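Local coordinates for probable aminotransferase (PDB 5YKR), which belongs to the class-III aminotransferases, a family of pyridoxal-phosphate-dependent enzymes, and carries pyridoxal phosphate as a covalent adduct in the crystal, at residues A[156-162]-A[219-225]; A[279-283]-A[297-303]. All coordinates share one frame; numbering follows the deposited sequence.

Contact 1: A[156-162]-A[219-225]; sequences RDKVVVF and DVAAVLT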
loop_
_atom_site.group_PDB
_atom_site.type_symbol
_atom_site.label_atom_id
_atom_site.label_comp_id
_atom_site.label_asym_id
_atom_site.label_seq_id
_atom_site.Cartn_x
_atom_site.Cartn_y
_atom_site.Cartn_z
ATOM N N ARG A 156 -6.021 23.932 7.362
ATOM C CA ARG A 156 -5.927 23.583 8.771
ATOM C C ARG A 156 -5.092 22.294 8.909
ATOM O O ARG A 156 -5.101 21.451 8.013
ATOM C CB ARG A 156 -7.314 23.331 9.303
ATOM C CG ARG A 156 -8.184 24.594 9.285
ATOM C CD ARG A 156 -9.597 24.170 9.655
ATOM N NE ARG A 156 -10.566 24.812 8.851
ATOM C CZ ARG A 156 -11.805 24.364 8.638
ATOM N NH1 ARG A 156 -12.253 23.223 9.156
ATOM N NH2 ARG A 156 -12.604 25.065 7.848
ATOM N N ASP A 157 -4.389 22.147 10.048
ATOM C CA ASP A 157 -3.441 21.042 10.210
ATOM C C ASP A 157 -3.850 19.870 11.085
ATOM O O ASP A 157 -3.222 18.851 11.013
ATOM C CB ASP A 157 -2.107 21.568 10.788
ATOM C CG ASP A 157 -1.258 22.303 9.757
ATOM O OD1 ASP A 157 -1.392 22.081 8.529
ATOM O OD2 ASP A 157 -0.469 23.143 10.217
ATOM N N LYS A 158 -4.884 20.001 11.893
ATOM C CA LYS A 158 -5.219 18.947 12.843
ATOM C C LYS A 158 -6.289 17.999 12.331
ATOM O O LYS A 158 -7.165 18.401 11.595
ATOM C CB LYS A 158 -5.574 19.490 14.237
ATOM C CG LYS A 158 -4.417 20.356 14.673
ATOM C CD LYS A 158 -4.247 20.497 16.102
ATOM C CE LYS A 158 -3.035 21.370 16.316
ATOM N NZ LYS A 158 -3.420 22.042 17.456
ATOM N N VAL A 159 -6.174 16.745 12.727
ATOM C CA VAL A 159 -7.202 15.744 12.482
ATOM C C VAL A 159 -7.737 15.336 13.854
ATOM O O VAL A 159 -6.948 15.122 14.786
ATOM C CB VAL A 159 -6.664 14.501 11.716
ATOM C CG1 VAL A 159 -5.576 13.730 12.450
ATOM C CG2 VAL A 159 -7.734 13.486 11.468
ATOM N N VAL A 160 -9.048 15.156 13.952
ATOM C CA VAL A 160 -9.660 14.522 15.115
ATOM C C VAL A 160 -9.778 13.033 14.834
ATOM O O VAL A 160 -10.356 12.608 13.813
ATOM C CB VAL A 160 -11.061 15.119 15.439
ATOM C CG1 VAL A 160 -11.834 14.215 16.412
ATOM C CG2 VAL A 160 -10.886 16.542 16.044
ATOM N N VAL A 161 -9.287 12.253 15.794
ATOM C CA VAL A 161 -9.525 10.833 15.858
ATOM C C VAL A 161 -10.102 10.505 17.257
ATOM O O VAL A 161 -10.074 11.335 18.178
ATOM C CB VAL A 161 -8.322 9.971 15.531
ATOM C CG1 VAL A 161 -7.829 10.243 14.115
ATOM C CG2 VAL A 161 -7.201 10.190 16.543
ATOM N N PHE A 162 -10.620 9.284 17.392
ATOM C CA PHE A 162 -11.219 8.820 18.645
ATOM C C PHE A 162 -10.304 7.865 19.391
ATOM O O PHE A 162 -9.546 7.085 18.802
ATOM C CB PHE A 162 -12.609 8.215 18.370
ATOM C CG PHE A 162 -13.583 9.238 17.828
ATOM C CD1 PHE A 162 -14.132 10.179 18.660
ATOM C CD2 PHE A 162 -13.880 9.320 16.509
ATOM C CE1 PHE A 162 -14.987 11.154 18.194
ATOM C CE2 PHE A 162 -14.712 10.303 16.026
ATOM C CZ PHE A 162 -15.270 11.226 16.863
ATOM N N ASP A 219 -8.920 24.730 13.981
ATOM C CA ASP A 219 -7.715 24.199 13.357
ATOM C C ASP A 219 -7.855 22.739 12.928
ATOM O O ASP A 219 -6.823 22.094 12.640
ATOM C CB ASP A 219 -6.476 24.324 14.262
ATOM C CG ASP A 219 -6.622 23.642 15.593
ATOM O OD1 ASP A 219 -7.612 22.952 15.867
ATOM O OD2 ASP A 219 -5.688 23.820 16.407
ATOM N N VAL A 220 -9.097 22.247 12.834
ATOM C CA VAL A 220 -9.344 20.833 12.506
ATOM C C VAL A 220 -9.752 20.731 11.016
ATOM O O VAL A 220 -10.767 21.268 10.595
ATOM C CB VAL A 220 -10.411 20.228 13.397
ATOM C CG1 VAL A 220 -10.690 18.794 12.961
ATOM C CG2 VAL A 220 -9.932 20.260 14.867
ATOM N N ALA A 221 -8.946 20.018 10.248
ATOM C CA ALA A 221 -9.218 19.763 8.846
ATOM C C ALA A 221 -10.296 18.679 8.669
ATOM O O ALA A 221 -11.111 18.746 7.714
ATOM C CB ALA A 221 -7.958 19.344 8.141
ATOM N N ALA A 222 -10.283 17.671 9.514
ATOM C CA ALA A 222 -11.169 16.513 9.351
ATOM C C ALA A 222 -11.380 15.781 10.679
ATOM O O ALA A 222 -10.482 15.794 11.535
ATOM C CB ALA A 222 -10.606 15.557 8.326
ATOM N N VAL A 223 -12.516 15.074 10.736
ATOM C CA VAL A 223 -12.762 14.036 11.710
ATOM C C VAL A 223 -12.675 12.717 10.948
ATOM O O VAL A 223 -13.395 12.535 9.956
ATOM C CB VAL A 223 -14.152 14.152 12.385
ATOM C CG1 VAL A 223 -14.424 12.956 13.266
ATOM C CG2 VAL A 223 -14.264 15.444 13.180
ATOM N N LEU A 224 -11.851 11.802 11.419
ATOM C CA LEU A 224 -11.688 10.463 10.831
ATOM C C LEU A 224 -12.258 9.452 11.828
ATOM O O LEU A 224 -11.814 9.426 13.015
ATOM C CB LEU A 224 -10.209 10.127 10.566
ATOM C CG LEU A 224 -9.848 8.714 10.112
ATOM C CD1 LEU A 224 -10.583 8.324 8.821
ATOM C CD2 LEU A 224 -8.380 8.597 9.908
ATOM N N THR A 225 -13.207 8.620 11.395
ATOM C CA THR A 225 -13.822 7.658 12.317
ATOM C C THR A 225 -14.451 6.480 11.582
ATOM O O THR A 225 -14.989 6.646 10.475
ATOM C CB THR A 225 -14.881 8.323 13.205
ATOM O OG1 THR A 225 -15.317 7.420 14.249
ATOM C CG2 THR A 225 -16.082 8.851 12.412
HETATM O O HOH W 1 -11.049 7.672 14.892
#

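Contact 2: A[279-283]-A[297-303]; sequences PDFFV and WGCSQAQ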
loop_
_atom_site.group_PDB
_atom_site.type_symbol
_atom_site.label_atom_id
_atom_site.label_comp_id
_atom_site.label_asym_id
_atom_site.label_seq_id
_atom_site.Cartn_x
_atom_site.Cartn_y
_atom_site.Cartn_z
ATOM N N PRO A 279 -21.644 11.032 4.769
ATOM C CA PRO A 279 -20.176 11.273 4.840
ATOM C C PRO A 279 -19.748 12.346 3.846
ATOM O O PRO A 279 -20.311 12.429 2.770
ATOM C CB PRO A 279 -19.560 9.929 4.446
ATOM C CG PRO A 279 -20.664 9.180 3.853
ATOM C CD PRO A 279 -21.984 9.709 4.234
ATOM N N ASP A 280 -18.727 13.084 4.188
ATOM C CA ASP A 280 -17.986 13.882 3.174
ATOM C C ASP A 280 -17.023 13.044 2.351
ATOM O O ASP A 280 -16.826 13.300 1.186
ATOM C CB ASP A 280 -17.285 15.078 3.814
ATOM C CG ASP A 280 -18.249 15.986 4.512
ATOM O OD1 ASP A 280 -19.319 16.330 3.910
ATOM O OD2 ASP A 280 -17.953 16.377 5.685
ATOM N N PHE A 281 -16.372 12.115 3.038
ATOM C CA PHE A 281 -15.460 11.145 2.454
ATOM C C PHE A 281 -15.821 9.764 3.004
ATOM O O PHE A 281 -16.211 9.641 4.158
ATOM C CB PHE A 281 -13.995 11.431 2.809
ATOM C CG PHE A 281 -13.462 12.707 2.255
ATOM C CD1 PHE A 281 -13.637 13.879 2.941
ATOM C CD2 PHE A 281 -12.739 12.727 1.078
ATOM C CE1 PHE A 281 -13.133 15.068 2.453
ATOM C CE2 PHE A 281 -12.201 13.934 0.575
ATOM C CZ PHE A 281 -12.424 15.097 1.276
ATOM N N PHE A 282 -15.623 8.751 2.166
ATOM C CA PHE A 282 -15.932 7.353 2.502
ATOM C C PHE A 282 -14.716 6.529 2.113
ATOM O O PHE A 282 -14.222 6.657 0.983
ATOM C CB PHE A 282 -17.150 6.941 1.649
ATOM C CG PHE A 282 -17.625 5.546 1.850
ATOM C CD1 PHE A 282 -17.036 4.463 1.158
ATOM C CD2 PHE A 282 -18.702 5.296 2.710
ATOM C CE1 PHE A 282 -17.504 3.189 1.369
ATOM C CE2 PHE A 282 -19.157 4.009 2.880
ATOM C CZ PHE A 282 -18.572 2.962 2.215
ATOM N N VAL A 283 -14.216 5.716 3.027
ATOM C CA VAL A 283 -13.051 4.869 2.788
ATOM C C VAL A 283 -13.394 3.391 2.987
ATOM O O VAL A 283 -14.069 3.026 3.978
ATOM C CB VAL A 283 -11.914 5.269 3.778
ATOM C CG1 VAL A 283 -10.748 4.262 3.770
ATOM C CG2 VAL A 283 -11.456 6.691 3.479
ATOM N N TRP A 297 -11.587 5.264 -2.070
ATOM C CA TRP A 297 -12.133 6.348 -1.323
ATOM C C TRP A 297 -12.964 7.211 -2.215
ATOM O O TRP A 297 -12.644 7.383 -3.384
ATOM C CB TRP A 297 -11.099 7.118 -0.540
ATOM C CG TRP A 297 -10.096 7.844 -1.265
ATOM C CD1 TRP A 297 -8.860 7.411 -1.600
ATOM C CD2 TRP A 297 -10.208 9.197 -1.705
ATOM N NE1 TRP A 297 -8.166 8.424 -2.237
ATOM C CE2 TRP A 297 -8.974 9.539 -2.318
ATOM C CE3 TRP A 297 -11.234 10.164 -1.656
ATOM C CZ2 TRP A 297 -8.736 10.791 -2.887
ATOM C CZ3 TRP A 297 -10.983 11.411 -2.205
ATOM C CH2 TRP A 297 -9.759 11.719 -2.768
ATOM N N GLY A 298 -14.000 7.766 -1.630
ATOM C CA GLY A 298 -14.942 8.632 -2.340
ATOM C C GLY A 298 -15.219 9.914 -1.608
ATOM O O GLY A 298 -14.969 9.994 -0.409
ATOM N N CYS A 299 -15.672 10.929 -2.362
ATOM C CA CYS A 299 -16.023 12.201 -1.741
ATOM C C CYS A 299 -17.196 12.836 -2.410
ATOM O O CYS A 299 -17.548 12.531 -3.570
ATOM C CB CYS A 299 -14.839 13.139 -1.732
ATOM S SG CYS A 299 -14.296 13.774 -3.342
ATOM N N SER A 300 -17.812 13.731 -1.655
ATOM C CA SER A 300 -18.961 14.508 -2.181
ATOM C C SER A 300 -18.514 15.474 -3.275
ATOM O O SER A 300 -17.328 15.819 -3.390
ATOM C CB SER A 300 -19.620 15.298 -1.069
ATOM O OG SER A 300 -18.766 16.371 -0.668
ATOM N N GLN A 301 -19.461 15.933 -4.081
ATOM C CA GLN A 301 -19.145 16.967 -5.059
ATOM C C GLN A 301 -18.612 18.235 -4.376
ATOM O O GLN A 301 -17.710 18.875 -4.916
ATOM C CB GLN A 301 -20.362 17.308 -5.927
ATOM C CG GLN A 301 -20.063 18.421 -6.949
ATOM C CD GLN A 301 -21.087 18.615 -7.998
ATOM O OE1 GLN A 301 -21.568 17.697 -8.591
ATOM N NE2 GLN A 301 -21.293 19.861 -8.326
ATOM N N ALA A 302 -19.170 18.632 -3.229
ATOM C CA ALA A 302 -18.694 19.817 -2.546
ATOM C C ALA A 302 -17.230 19.700 -2.155
ATOM O O ALA A 302 -16.438 20.651 -2.339
ATOM C CB ALA A 302 -19.573 20.109 -1.322
ATOM N N GLN A 303 -16.825 18.516 -1.700
ATOM C CA GLN A 303 -15.412 18.323 -1.363
ATOM C C GLN A 303 -14.552 18.322 -2.635
ATOM O O GLN A 303 -13.446 18.885 -2.652
ATOM C CB GLN A 303 -15.193 17.033 -0.560
ATOM C CG GLN A 303 -15.850 16.968 0.796
ATOM C CD GLN A 303 -15.517 18.128 1.693
ATOM O OE1 GLN A 303 -14.340 18.467 1.872
ATOM N NE2 GLN A 303 -16.549 18.706 2.316
HETATM O O HOH W 2 -19.482 17.569 1.579
#

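Contact 1: A[156-162]-A[219-225]
K158 and D219 form a salt bridge at the start of two neighbouring parallel strands. NZ of K158 lies 3.1 Å from OD2 of D219 and comes from above the carboxylate plane, 44° out of it. D219 holds its CG between the backbone N and the carbonyl carbon (chi1 58°), which turns the acid across the lysine chain; R201 makes a second salt bridge to the same OD2. R156 binds backbone instead: its NH1 donates to V220 O over 2.8 Å, nearly straight at 165° and with the acceptor close to the guanidinium plane, while D253 O takes another bond from NH1.

The backbone ladder contains an irregularity. K158 is gripped by D219 O and A221 N, the latter 2.8 Å from K158 O, but V160 pairs with A222 O and L224 N. The bonded positions therefore advance by two residues on 158-162 and by three on 220-225, a beta bulge in which A221 takes helix-like backbone angles and the buried A222 N finds no partner in the model. Farther along, one water bridges F162 N and L224 O, 3.0 and 2.7 Å away respectively.

On one face V160 fits between two valines. Its CG2 meets V220 CG1 at 3.8 Å, and its CB lies against V223 CG2. The F162 ring crosses V223 and T225 obliquely, with CE2 near V223 CG1 and CD2 at 3.3 Å from T225 OG1; F205 adds an edge-to-face ring contact.

Helix 208-215 packs on the valine face through L211 and L215, and helix 139-154 receives V159, A222 and L224 on the other. Within the sheet, strand 200-203 bonds to the outer edge of 158-162, and strand 255-259 flanks 220-225.

Contact 2: A[279-283]-A[297-303]
The side chains of D280, S300 and Q303 converge on one water, which donates to D280 OD1 at 2.6 Å, lies equally close to S300 OG and accepts from Q303 NE2 over a longer 3.2 Å. S300 OG accepts a bond from Q303 N, the N-cap bond at the start of helix 301-310. OD2 of D280 is held from elsewhere, by R246 and the amide of L256.

Three backbone bonds run beside this site: S300 N to D280 O, and the F282-G298 pair, bonded both ways, with G298 N only 2.8 Å from F282 O. F281 and C299 form the next, non-hydrogen-bonded pair. F281 places its CG anti to the carbonyl carbon (chi1 -65°), and the ring runs alongside the W297 indole, whose CZ3 meets the phenyl edge at CE2, 3.9 Å away. C299 CB touches CD2 of that ring at 3.5 Å. The Q303 chain, bent at chi2, crosses it at roughly a right angle.

The strands, at 167°, are the arms of a beta hairpin whose connecting segment contains K286, the lysine that bears pyridoxal phosphate, and 295-299 is the lone antiparallel strand of the seven-stranded sheet characteristic of fold-type I PLP enzymes.

Along the chain the two contacts follow in series, neither nesting nor crossing. From strand 158-162 the chain passes through strand 200-203 and helix 208-215, and contact 1 closes this 56-residue excursion when strand 220-225 returns beside its start. It then runs through helix 241-251, strand 255-259 and helix 270-275 before contact 2 closes a much shorter hairpin, with 13 residues between 279-283 and 297-303. The centres of contacts 1 and 2 lie about 15 Å apart and their nearest atoms about 6 Å, without touching. Strand 255-259 fills the gap, pairing with 220-225 on one edge and 281-284 on the other, while helix 139-154 packs against side chains of both contacts.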